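Local coordinates for protein dihydropteroate synthase (Stenotrophomonas maltophilia, PDB 7L6P) that probably catalyses the condensation of para-aminobenzoate with 6-hydroxymethyl-7,8-dihydropterin diphosphate to form 7,8-dihydropteroate, the precursor of folates, at residues L139-A143 against A184-F190; N128-G132 against Q155-G159. All coordinates share one frame; numbering follows the deposited sequence.

Interaction 1 of 2, residues L139-A143 against A184-F190; sequences LDAAA and AAEMAGF
Two outer helices of the TIM barrel, 138-145 and 170-188, meet where Leu139 reaches over the small side chains of Ala184, Ala185 and Ala188. Its CG carbon lies 3.7 Å from Ala188 CB. The two methyls then divide the work: CD1 comes to 4.0 Å from Ala185 CA, while CD2 stands over the Ala184 carbonyl and methyl, 4.1 Å from Ala184 CB. This reach begins with chi1 of -162°, which sets CG anti to the backbone N and directs the branch toward helix 170-188. The axes of the segments 139-143 and 184-188 approach to 9.7 Å and cross at -61°.

These helices follow strands 126-129 and 149-152 of the eight-stranded parallel barrel, so the contact belongs to the helical layer that wraps it. Helix 170-188 ends in a Schellman motif: Gly189 takes positive phi, Gly189 N bonds to Glu186 O, and Phe190 N returns to Ala185 O. The chain thereby turns Phe190 back against the neighbouring helix. Its ring brings CE1 to 3.4 Å from Ala143 CA and 3.6 Å from Ala143 CB, an oblique approach, whereas Ala142 CB sits at the ring edge, in plane, 3.9 Å from Phe190 CZ. Leu133, Val149 and Leu195 also touch the Phe190 side chain, tying it to the loop after strand 126-129 and to two barrel strands.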
loop_
_atom_site.group_PDB
_atom_site.type_symbol
_atom_site.label_atom_id
_atom_site.label_comp_id
_atom_site.label_asym_id
_atom_site.label_seq_id
_atom_site.Cartn_x
_atom_site.Cartn_y
_atom_site.Cartn_z
ATOM N N LEU A 139 1.005 -6.345 35.932
ATOM C CA LEU A 139 1.983 -5.273 36.004
ATOM C C LEU A 139 3.278 -5.748 36.653
ATOM O O LEU A 139 4.367 -5.585 36.090
ATOM C CB LEU A 139 1.367 -4.111 36.767
ATOM C CG LEU A 139 1.968 -2.728 36.654
ATOM C CD1 LEU A 139 2.014 -2.318 35.202
ATOM C CD2 LEU A 139 1.118 -1.767 37.487
ATOM N N ASP A 140 3.179 -6.345 37.841
ATOM C CA ASP A 140 4.379 -6.792 38.543
ATOM C C ASP A 140 5.026 -7.978 37.848
ATOM O O ASP A 140 6.258 -8.096 37.837
ATOM C CB ASP A 140 4.058 -7.158 39.990
ATOM C CG ASP A 140 3.765 -5.953 40.848
ATOM O OD1 ASP A 140 4.263 -4.856 40.504
ATOM O OD2 ASP A 140 3.073 -6.112 41.891
ATOM N N ALA A 141 4.219 -8.874 37.277
ATOM C CA ALA A 141 4.789 -10.072 36.679
ATOM C C ALA A 141 5.657 -9.712 35.483
ATOM O O ALA A 141 6.785 -10.195 35.361
ATOM C CB ALA A 141 3.671 -11.040 36.280
ATOM N N ALA A 142 5.149 -8.841 34.608
ATOM C CA ALA A 142 5.877 -8.420 33.414
ATOM C C ALA A 142 7.101 -7.564 33.756
ATOM O O ALA A 142 8.121 -7.611 33.047
ATOM C CB ALA A 142 4.930 -7.670 32.483
ATOM N N ALA A 143 6.993 -6.727 34.795
ATOM C CA ALA A 143 8.155 -5.971 35.253
ATOM C C ALA A 143 9.305 -6.906 35.586
ATOM O O ALA A 143 10.451 -6.667 35.185
ATOM C CB ALA A 143 7.799 -5.125 36.477
ATOM N N ALA A 184 1.999 3.892 35.411
ATOM C CA ALA A 184 1.866 2.736 36.288
ATOM C C ALA A 184 3.008 1.753 36.051
ATOM O O ALA A 184 3.580 1.210 37.003
ATOM C CB ALA A 184 0.506 2.063 36.077
ATOM N N ALA A 185 3.375 1.533 34.785
ATOM C CA ALA A 185 4.544 0.708 34.502
ATOM C C ALA A 185 5.806 1.335 35.087
ATOM O O ALA A 185 6.656 0.635 35.652
ATOM C CB ALA A 185 4.686 0.503 32.999
ATOM N N GLU A 186 5.956 2.654 34.935
ATOM C CA GLU A 186 7.082 3.351 35.541
ATOM C C GLU A 186 7.132 3.073 37.046
ATOM O O GLU A 186 8.185 2.725 37.589
ATOM C CB GLU A 186 6.972 4.859 35.278
ATOM C CG GLU A 186 8.095 5.694 35.955
ATOM C CD GLU A 186 7.993 7.228 35.750
ATOM O OE1 GLU A 186 7.175 7.723 34.929
ATOM O OE2 GLU A 186 8.782 7.959 36.416
ATOM N N MET A 187 5.984 3.173 37.729
ATOM C CA MET A 187 5.961 2.912 39.171
ATOM C C MET A 187 6.253 1.454 39.502
ATOM O O MET A 187 6.793 1.165 40.576
ATOM C CB MET A 187 4.627 3.331 39.795
ATOM C CG MET A 187 4.470 4.817 39.960
ATOM S SD MET A 187 5.918 5.535 40.803
ATOM C CE MET A 187 6.529 6.461 39.398
ATOM N N ALA A 188 5.896 0.525 38.622
ATOM C CA ALA A 188 6.178 -0.883 38.871
ATOM C C ALA A 188 7.642 -1.255 38.632
ATOM O O ALA A 188 8.031 -2.395 38.909
ATOM C CB ALA A 188 5.259 -1.754 38.005
ATOM N N GLY A 189 8.465 -0.344 38.123
ATOM C CA GLY A 189 9.886 -0.595 37.994
ATOM C C GLY A 189 10.407 -0.751 36.575
ATOM O O GLY A 189 11.582 -1.103 36.404
ATOM N N PHE A 190 9.577 -0.520 35.562
ATOM C CA PHE A 190 10.029 -0.681 34.186
ATOM C C PHE A 190 11.048 0.389 33.830
ATOM O O PHE A 190 10.862 1.565 34.141
ATOM C CB PHE A 190 8.842 -0.563 33.216
ATOM C CG PHE A 190 8.108 -1.842 32.975
ATOM C CD1 PHE A 190 7.146 -2.285 33.873
ATOM C CD2 PHE A 190 8.336 -2.582 31.817
ATOM C CE1 PHE A 190 6.454 -3.464 33.642
ATOM C CE2 PHE A 190 7.640 -3.763 31.576
ATOM C CZ PHE A 190 6.701 -4.205 32.485
#

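Interaction 2 of 2, residues N128-G132 against Q155-G159; sequences NDIYG and QGEPG
Pro158 points its CD over one face of the Tyr131 ring, the two side chains crossing at about a right angle, in a CH-pi contact between two loops at the C-terminal end of the TIM barrel: the turn after strand 126-129 and the excursion after strand 149-152. Pro158 CD is 3.6 Å from the centroid of the Tyr131 ring and 6° off its normal, hence over the ring centre. Pro158 CG adds a second touch, 3.8 Å from Tyr131 CG. The tyrosine's chi1 of -151° puts CG anti to the backbone N and carries the ring out toward the proline.

The backbone forms a type I turn from Asp129 to Gly132, in which the bond from Gly132 N to Asp129 O is weak. An Asx turn adds to it, Tyr131 N donating to Asp129 OD1 at 2.7 Å, from well above the carboxylate plane. Asp129 OD2 accepts from Leu133 N, so both carboxylate oxygens brace this loop.

Away from the face that meets Pro158 CD the contact is looser. Ile130 CD1 merely approaches Pro158 CB, at 4.2 Å, and Glu157, exposed to solvent, adds little, its CB 4.3 Å from Tyr131 OH. At the phenol end a water lies in the ring plane, 2.9 Å from Tyr131 OH, and donates a weak 3.4 Å bond to Gly156 O.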
loop_
_atom_site.group_PDB
_atom_site.type_symbol
_atom_site.label_atom_id
_atom_site.label_comp_id
_atom_site.label_asym_id
_atom_site.label_seq_id
_atom_site.Cartn_x
_atom_site.Cartn_y
_atom_site.Cartn_z
ATOM N N ASN A 128 3.160 -9.054 24.476
ATOM C CA ASN A 128 2.225 -8.226 23.720
ATOM C C ASN A 128 0.869 -8.340 24.408
ATOM O O ASN A 128 0.226 -9.392 24.338
ATOM C CB ASN A 128 2.164 -8.698 22.264
ATOM C CG ASN A 128 1.461 -7.713 21.346
ATOM O OD1 ASN A 128 1.307 -6.537 21.672
ATOM N ND2 ASN A 128 1.013 -8.202 20.187
ATOM N N ASP A 129 0.439 -7.280 25.101
ATOM C CA ASP A 129 -0.711 -7.367 26.010
ATOM C C ASP A 129 -1.870 -6.500 25.524
ATOM O O ASP A 129 -1.791 -5.265 25.572
ATOM C CB ASP A 129 -0.303 -6.964 27.426
ATOM C CG ASP A 129 -1.469 -7.052 28.423
ATOM O OD1 ASP A 129 -2.570 -7.562 28.085
ATOM O OD2 ASP A 129 -1.274 -6.605 29.561
ATOM N N ILE A 130 -2.970 -7.144 25.113
ATOM C CA ILE A 130 -4.159 -6.399 24.699
ATOM C C ILE A 130 -4.758 -5.589 25.853
ATOM O O ILE A 130 -5.467 -4.604 25.616
ATOM C CB ILE A 130 -5.240 -7.340 24.118
ATOM C CG1 ILE A 130 -5.728 -8.344 25.163
ATOM C CG2 ILE A 130 -4.750 -8.076 22.883
ATOM C CD1 ILE A 130 -7.057 -9.015 24.765
ATOM N N TYR A 131 -4.531 -6.006 27.104
ATOM C CA TYR A 131 -5.165 -5.398 28.274
ATOM C C TYR A 131 -4.322 -4.312 28.929
ATOM O O TYR A 131 -4.748 -3.749 29.950
ATOM C CB TYR A 131 -5.508 -6.465 29.326
ATOM C CG TYR A 131 -6.705 -6.120 30.198
ATOM C CD1 TYR A 131 -7.629 -5.159 29.796
ATOM C CD2 TYR A 131 -6.902 -6.742 31.432
ATOM C CE1 TYR A 131 -8.734 -4.840 30.591
ATOM C CE2 TYR A 131 -8.001 -6.418 32.244
ATOM C CZ TYR A 131 -8.916 -5.468 31.811
ATOM O OH TYR A 131 -10.010 -5.140 32.589
ATOM N N GLY A 132 -3.118 -4.061 28.429
ATOM C CA GLY A 132 -2.282 -3.005 28.985
ATOM C C GLY A 132 -1.810 -3.270 30.394
ATOM O O GLY A 132 -1.785 -2.341 31.214
ATOM N N GLN A 155 -10.954 -0.506 24.807
ATOM C CA GLN A 155 -12.163 -0.291 25.579
ATOM C C GLN A 155 -12.827 -1.650 25.749
ATOM O O GLN A 155 -12.928 -2.406 24.787
ATOM C CB GLN A 155 -13.081 0.691 24.859
ATOM C CG GLN A 155 -13.846 1.616 25.775
ATOM C CD GLN A 155 -14.619 2.689 25.022
ATOM O OE1 GLN A 155 -14.361 3.883 25.186
ATOM N NE2 GLN A 155 -15.577 2.270 24.201
ATOM N N GLY A 156 -13.172 -2.004 26.978
ATOM C CA GLY A 156 -13.728 -3.306 27.279
ATOM C C GLY A 156 -12.747 -4.190 28.027
ATOM O O GLY A 156 -11.701 -3.750 28.507
ATOM N N GLU A 157 -13.094 -5.464 28.108
ATOM C CA GLU A 157 -12.288 -6.449 28.811
ATOM C C GLU A 157 -11.975 -7.603 27.880
ATOM O O GLU A 157 -12.693 -7.834 26.904
ATOM C CB GLU A 157 -12.985 -7.006 30.061
ATOM C CG GLU A 157 -13.941 -6.075 30.753
ATOM C CD GLU A 157 -14.736 -6.802 31.822
ATOM O OE1 GLU A 157 -14.116 -7.484 32.672
ATOM O OE2 GLU A 157 -15.980 -6.722 31.788
ATOM N N PRO A 158 -10.895 -8.347 28.152
ATOM C CA PRO A 158 -10.603 -9.550 27.356
ATOM C C PRO A 158 -11.784 -10.507 27.341
ATOM O O PRO A 158 -12.246 -10.931 28.406
ATOM C CB PRO A 158 -9.395 -10.163 28.075
ATOM C CG PRO A 158 -8.724 -8.971 28.759
ATOM C CD PRO A 158 -9.845 -8.056 29.155
ATOM N N GLY A 159 -12.313 -10.830 26.161
ATOM C CA GLY A 159 -13.429 -11.738 26.062
ATOM C C GLY A 159 -14.774 -11.063 25.944
ATOM O O GLY A 159 -15.769 -11.743 25.700
HETATM O O HOH W 1 -12.005 -3.140 31.850
#

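The two contacts use consecutive parts of the barrel: strand 126-129 runs into the turn of interaction 2, and the chain then enters helix 138-145 of interaction 1. The segments alternate along the chain, in the order 128-132, 139-143, 155-159, 184-190. The centres are 17 Å apart and the nearest atoms about 6 Å, without touching. Interaction 1 joins outer helices, whereas interaction 2 joins loops nearer the chain centre, 12 Å from it against 19 Å. Leu133 bridges them, its backbone N bonding to Asp129 and its side chain touching Leu139 and Phe190. The active-site imidazole lies about 3 Å from the Ile130 side chain, which places interaction 2, rather than interaction 1, at the pocket.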